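Phosphoribosylaminoimidazole carboxylase, ATPase subunit (Thermotoga maritima, PDB 3AX6) probably catalyses the ATP-dependent carboxylation of 5-aminoimidazole ribonucleotide with bicarbonate to N5-carboxyaminoimidazole ribonucleotide, a step of de novo purine biosynthesis. Local coordinates at residues A[56-61]-A[80-86]; A[73-79]-A[92-96]. The contacts are given in a common frame with arbitrary orientation. Numbering follows the deposited sequence.

Contact 1 of 2, residues A[56-61]-A[80-86]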
# COMPACT_ATOMS: atom_id res chain seq x y z
N ILE A 56 -12.48 15.67 -21.90
CA ILE A 56 -11.11 15.25 -21.59
C ILE A 56 -10.24 16.50 -21.73
O ILE A 56 -9.16 16.60 -21.14
CB ILE A 56 -10.60 14.12 -22.55
CG1 ILE A 56 -10.17 14.70 -23.90
CG2 ILE A 56 -11.69 13.08 -22.78
CD1 ILE A 56 -8.74 15.16 -23.91
N GLU A 57 -10.73 17.45 -22.52
CA GLU A 57 -10.04 18.70 -22.76
C GLU A 57 -10.03 19.50 -21.46
O GLU A 57 -9.02 20.10 -21.10
CB GLU A 57 -10.75 19.47 -23.87
CG GLU A 57 -9.96 20.62 -24.46
CD GLU A 57 -10.22 20.77 -25.94
OE1 GLU A 57 -11.40 20.78 -26.35
OE2 GLU A 57 -9.23 20.88 -26.71
N ASP A 58 -11.16 19.49 -20.75
CA ASP A 58 -11.24 20.19 -19.47
C ASP A 58 -10.27 19.53 -18.50
O ASP A 58 -9.60 20.21 -17.73
CB ASP A 58 -12.64 20.12 -18.87
CG ASP A 58 -13.68 20.83 -19.70
OD1 ASP A 58 -13.46 22.00 -20.07
OD2 ASP A 58 -14.72 20.21 -19.99
N LEU A 59 -10.22 18.20 -18.54
CA LEU A 59 -9.35 17.43 -17.66
C LEU A 59 -7.88 17.76 -17.86
O LEU A 59 -7.16 18.00 -16.90
CB LEU A 59 -9.53 15.93 -17.88
CG LEU A 59 -8.56 15.11 -17.02
CD1 LEU A 59 -9.06 15.12 -15.60
CD2 LEU A 59 -8.45 13.68 -17.51
N VAL A 60 -7.43 17.75 -19.11
CA VAL A 60 -6.03 18.05 -19.42
C VAL A 60 -5.67 19.49 -19.09
O VAL A 60 -4.63 19.75 -18.48
CB VAL A 60 -5.72 17.76 -20.91
CG1 VAL A 60 -6.72 18.47 -21.79
CG2 VAL A 60 -4.31 18.21 -21.24
N LYS A 61 -6.53 20.44 -19.47
CA LYS A 61 -6.28 21.85 -19.19
C LYS A 61 -6.36 22.19 -17.70
O LYS A 61 -5.79 23.18 -17.25
CB LYS A 61 -7.26 22.74 -19.96
CG LYS A 61 -7.00 22.81 -21.45
CD LYS A 61 -8.04 23.69 -22.10
CE LYS A 61 -7.87 23.77 -23.60
NZ LYS A 61 -8.97 24.58 -24.21
N LYS A 80 -3.81 16.50 -30.00
CA LYS A 80 -4.03 17.92 -30.22
C LYS A 80 -3.48 18.71 -29.03
O LYS A 80 -2.63 19.59 -29.18
CB LYS A 80 -5.53 18.18 -30.41
CG LYS A 80 -5.93 19.65 -30.48
CD LYS A 80 -7.38 19.80 -30.94
CE LYS A 80 -7.82 21.27 -30.98
NZ LYS A 80 -7.88 21.89 -29.63
N LEU A 81 -3.96 18.36 -27.84
CA LEU A 81 -3.55 19.02 -26.61
C LEU A 81 -2.06 18.86 -26.36
O LEU A 81 -1.39 19.78 -25.88
CB LEU A 81 -4.33 18.44 -25.44
CG LEU A 81 -5.83 18.71 -25.55
CD1 LEU A 81 -6.59 17.66 -24.78
CD2 LEU A 81 -6.14 20.13 -25.06
N TYR A 82 -1.53 17.69 -26.70
CA TYR A 82 -0.12 17.43 -26.51
C TYR A 82 0.71 18.35 -27.40
O TYR A 82 1.81 18.77 -27.02
CB TYR A 82 0.19 15.97 -26.81
CG TYR A 82 1.66 15.63 -26.83
CD1 TYR A 82 2.42 15.76 -28.01
CD2 TYR A 82 2.30 15.14 -25.69
CE1 TYR A 82 3.76 15.40 -28.04
CE2 TYR A 82 3.65 14.78 -25.72
CZ TYR A 82 4.37 14.91 -26.90
OH TYR A 82 5.69 14.51 -26.94
N ASN A 83 0.20 18.67 -28.58
CA ASN A 83 0.90 19.55 -29.50
C ASN A 83 0.81 21.00 -29.06
O ASN A 83 1.55 21.85 -29.55
CB ASN A 83 0.35 19.38 -30.91
CG ASN A 83 0.89 18.14 -31.59
OD1 ASN A 83 0.26 17.59 -32.48
ND2 ASN A 83 2.07 17.71 -31.17
N GLU A 84 -0.11 21.29 -28.14
CA GLU A 84 -0.27 22.65 -27.62
C GLU A 84 0.60 22.83 -26.39
O GLU A 84 0.56 23.87 -25.74
CB GLU A 84 -1.73 22.94 -27.24
CG GLU A 84 -2.75 22.67 -28.33
CD GLU A 84 -4.07 23.36 -28.06
OE1 GLU A 84 -4.16 24.58 -28.30
OE2 GLU A 84 -5.02 22.69 -27.60
N GLY A 85 1.37 21.80 -26.05
CA GLY A 85 2.25 21.89 -24.90
C GLY A 85 1.78 21.23 -23.61
O GLY A 85 2.55 21.17 -22.65
N TYR A 86 0.55 20.74 -23.56
CA TYR A 86 0.06 20.09 -22.35
C TYR A 86 0.78 18.78 -22.08
O TYR A 86 1.06 18.01 -22.98
CB TYR A 86 -1.45 19.84 -22.44
CG TYR A 86 -2.23 21.13 -22.40
CD1 TYR A 86 -2.72 21.69 -23.57
CD2 TYR A 86 -2.41 21.81 -21.20
CE1 TYR A 86 -3.39 22.91 -23.55
CE2 TYR A 86 -3.07 23.04 -21.17
CZ TYR A 86 -3.56 23.58 -22.35
OH TYR A 86 -4.23 24.79 -22.33

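Contact 2 of 2, residues A[73-79]-A[92-96]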
# COMPACT_ATOMS: atom_id res chain seq x y z
N ILE A 73 -9.28 5.36 -25.68
CA ILE A 73 -9.61 6.74 -25.33
C ILE A 73 -9.43 7.62 -26.55
O ILE A 73 -8.81 7.22 -27.53
CB ILE A 73 -8.71 7.26 -24.19
CG1 ILE A 73 -7.24 7.28 -24.64
CG2 ILE A 73 -8.86 6.39 -22.98
CD1 ILE A 73 -6.27 7.68 -23.55
N ASP A 74 -9.98 8.82 -26.48
CA ASP A 74 -9.87 9.76 -27.59
C ASP A 74 -8.41 10.17 -27.72
O ASP A 74 -7.99 11.22 -27.22
CB ASP A 74 -10.73 10.99 -27.31
CG ASP A 74 -10.83 11.91 -28.49
OD1 ASP A 74 -10.11 11.68 -29.49
OD2 ASP A 74 -11.61 12.88 -28.42
N VAL A 75 -7.63 9.34 -28.40
CA VAL A 75 -6.22 9.60 -28.57
C VAL A 75 -5.94 10.83 -29.44
O VAL A 75 -4.98 11.56 -29.20
CB VAL A 75 -5.49 8.36 -29.16
CG1 VAL A 75 -6.16 7.92 -30.45
CG2 VAL A 75 -4.02 8.68 -29.42
N GLN A 76 -6.78 11.06 -30.44
CA GLN A 76 -6.58 12.20 -31.34
C GLN A 76 -6.74 13.56 -30.65
O GLN A 76 -5.98 14.49 -30.94
CB GLN A 76 -7.52 12.10 -32.55
CG GLN A 76 -7.20 10.94 -33.50
CD GLN A 76 -5.79 11.01 -34.08
OE1 GLN A 76 -5.41 11.99 -34.74
NE2 GLN A 76 -5.00 9.96 -33.85
N THR A 77 -7.71 13.68 -29.75
CA THR A 77 -7.88 14.96 -29.06
C THR A 77 -6.67 15.16 -28.14
O THR A 77 -6.21 16.28 -27.94
CB THR A 77 -9.18 15.01 -28.23
OG1 THR A 77 -9.30 16.29 -27.61
CG2 THR A 77 -9.17 13.96 -27.14
N LEU A 78 -6.15 14.06 -27.59
CA LEU A 78 -5.00 14.16 -26.71
C LEU A 78 -3.78 14.62 -27.49
O LEU A 78 -2.97 15.39 -26.99
CB LEU A 78 -4.72 12.83 -26.03
CG LEU A 78 -5.69 12.49 -24.90
CD1 LEU A 78 -5.47 11.07 -24.42
CD2 LEU A 78 -5.52 13.49 -23.76
N LYS A 79 -3.65 14.13 -28.72
CA LYS A 79 -2.52 14.51 -29.57
C LYS A 79 -2.60 16.01 -29.81
O LYS A 79 -1.59 16.70 -29.82
CB LYS A 79 -2.59 13.77 -30.91
CG LYS A 79 -1.40 14.06 -31.81
CD LYS A 79 -1.55 13.44 -33.21
CE LYS A 79 -1.47 11.91 -33.19
NZ LYS A 79 -2.63 11.29 -32.49
N PRO A 92 0.50 10.74 -26.58
CA PRO A 92 -0.59 10.24 -27.41
C PRO A 92 0.02 9.56 -28.64
O PRO A 92 -0.57 8.65 -29.23
CB PRO A 92 -1.35 11.51 -27.78
CG PRO A 92 -1.09 12.40 -26.63
CD PRO A 92 0.37 12.19 -26.38
N TYR A 93 1.21 10.02 -29.02
CA TYR A 93 1.94 9.47 -30.15
C TYR A 93 2.39 8.04 -29.84
O TYR A 93 2.35 7.17 -30.71
CB TYR A 93 3.15 10.35 -30.47
CG TYR A 93 2.80 11.61 -31.22
CD1 TYR A 93 2.48 11.56 -32.57
CD2 TYR A 93 2.75 12.85 -30.57
CE1 TYR A 93 2.11 12.71 -33.27
CE2 TYR A 93 2.38 14.01 -31.26
CZ TYR A 93 2.06 13.93 -32.61
OH TYR A 93 1.67 15.05 -33.31
N THR A 94 2.81 7.82 -28.60
CA THR A 94 3.24 6.48 -28.19
C THR A 94 1.99 5.61 -28.17
O THR A 94 1.97 4.51 -28.72
CB THR A 94 3.86 6.48 -26.78
OG1 THR A 94 5.09 7.22 -26.79
CG2 THR A 94 4.14 5.05 -26.33
N LEU A 95 0.94 6.12 -27.54
CA LEU A 95 -0.32 5.41 -27.45
C LEU A 95 -0.78 5.05 -28.87
O LEU A 95 -1.27 3.94 -29.12
CB LEU A 95 -1.36 6.28 -26.75
CG LEU A 95 -2.73 5.66 -26.46
CD1 LEU A 95 -2.55 4.35 -25.72
CD2 LEU A 95 -3.56 6.63 -25.65
N GLU A 96 -0.59 5.99 -29.80
CA GLU A 96 -0.98 5.79 -31.19
C GLU A 96 -0.22 4.64 -31.84
O GLU A 96 -0.79 3.84 -32.58
CB GLU A 96 -0.74 7.09 -31.96
CG GLU A 96 -1.32 7.11 -33.36
CD GLU A 96 -1.19 8.48 -34.01
OE1 GLU A 96 -0.06 8.99 -34.07
OE2 GLU A 96 -2.23 9.03 -34.45

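Contact 1 of 2, residues A[56-61]-A[80-86]
Lys80 links the two helices by charge. Lys80 NZ lies 3.4 Å from Glu57 OE2, a salt bridge with a weak hydrogen bond. Lys80 NZ is also 3.6 Å from Glu84 OE2, one turn further on, so one lysine is shared by two carboxylates. Below this network Leu81 acts as a knob. It fits into a hole formed by Ile56, Glu57, Val60 and Lys61. Leu81 CD1 meets Ile56 CD1 at 3.4 Å. A Schellman motif ends the second helix. Gly85 takes a positive phi, and Tyr86 N bonds back to Leu81 O at 3.2 Å. The turn brings Tyr86 against the first helix: Tyr86 CB lies 3.5 Å from Val60 CG2, and Tyr86 OH 3.5 Å from Lys61 CG. Helices 53-61 and 75-83 thus pack side by side on the parallel sheet of the preATP-grasp domain. Ile56 reaches Leu30 of strand 26-31, Val60 touches Thr66 of strand 65-68, and both Val60 and Leu81 rest on Ile88 of strand 87-88.

Contact 2 of 2, residues A[73-79]-A[92-96]
Segments 75-79 of helix 75-83 and 92-96 of helix 92-99 run roughly antiparallel, with 148° between their directions and 9.3 Å between their axes at closest approach. Asp74 is the N-cap of the first: Asp74 OD1 accepts from Thr77 N at 3.1 Å. Lys79 has the most surface covered in this contact. Its CA-to-CB bond points sideways. The chain starts with chi1 and chi2 both t, then bends with chi3 m and chi4 p. This bend brings Lys79 NZ to 3.0 Å from Glu96 OE2, a salt bridge whose hydrogen bond is weak. On the way, Lys79 CG passes Tyr93 CZ at 3.6 Å. Glu96 comes to meet the lysine with chi1 and chi2 both t. Gln76 is folded, with chi1 and chi2 both m. Its CA-to-CB bond points away, yet Gln76 NE2 donates to Glu96 OE2 at 3.0 Å. Tyr93 turns its OH to Asn83, with which it hydrogen-bonds.

Apolar groups fill the space beneath. Pro92 CG lies 3.7 Å from Leu78 CB, and Val75 CG2 lies 4.2 Å from Pro92 CB. Ile73 CD1 meets Leu95 CD2 at 3.6 Å, and both residues also touch Tyr68 of strand 65-68. The chemistry is therefore layered: one carboxylate oxygen collects a charged and a neutral donor at the margin, over a largely buried aliphatic seam.

Contacts 1 and 2 have centres about 11 Å apart and share helix 75-83. Its later part and the following turn meet helix 53-61 in contact 1, and its beginning meets helix 92-99 in contact 2. Along the chain the segments alternate: 56-61, 73-79, 80-86, 92-96. The contacts also touch directly. Ile56 packs on Thr77 and Leu78, Tyr82 packs on Pro92, and Asn83 OD1 probably bonds to Tyr93 OH. Together they join three successive helices of the Rossmann-like preATP-grasp domain, whose parallel sheet includes strands 65-68 and 87-88. Contact 2 lies nearer the nucleotide: Leu95 is about 14 Å from the bound ADP, measured from its side chain.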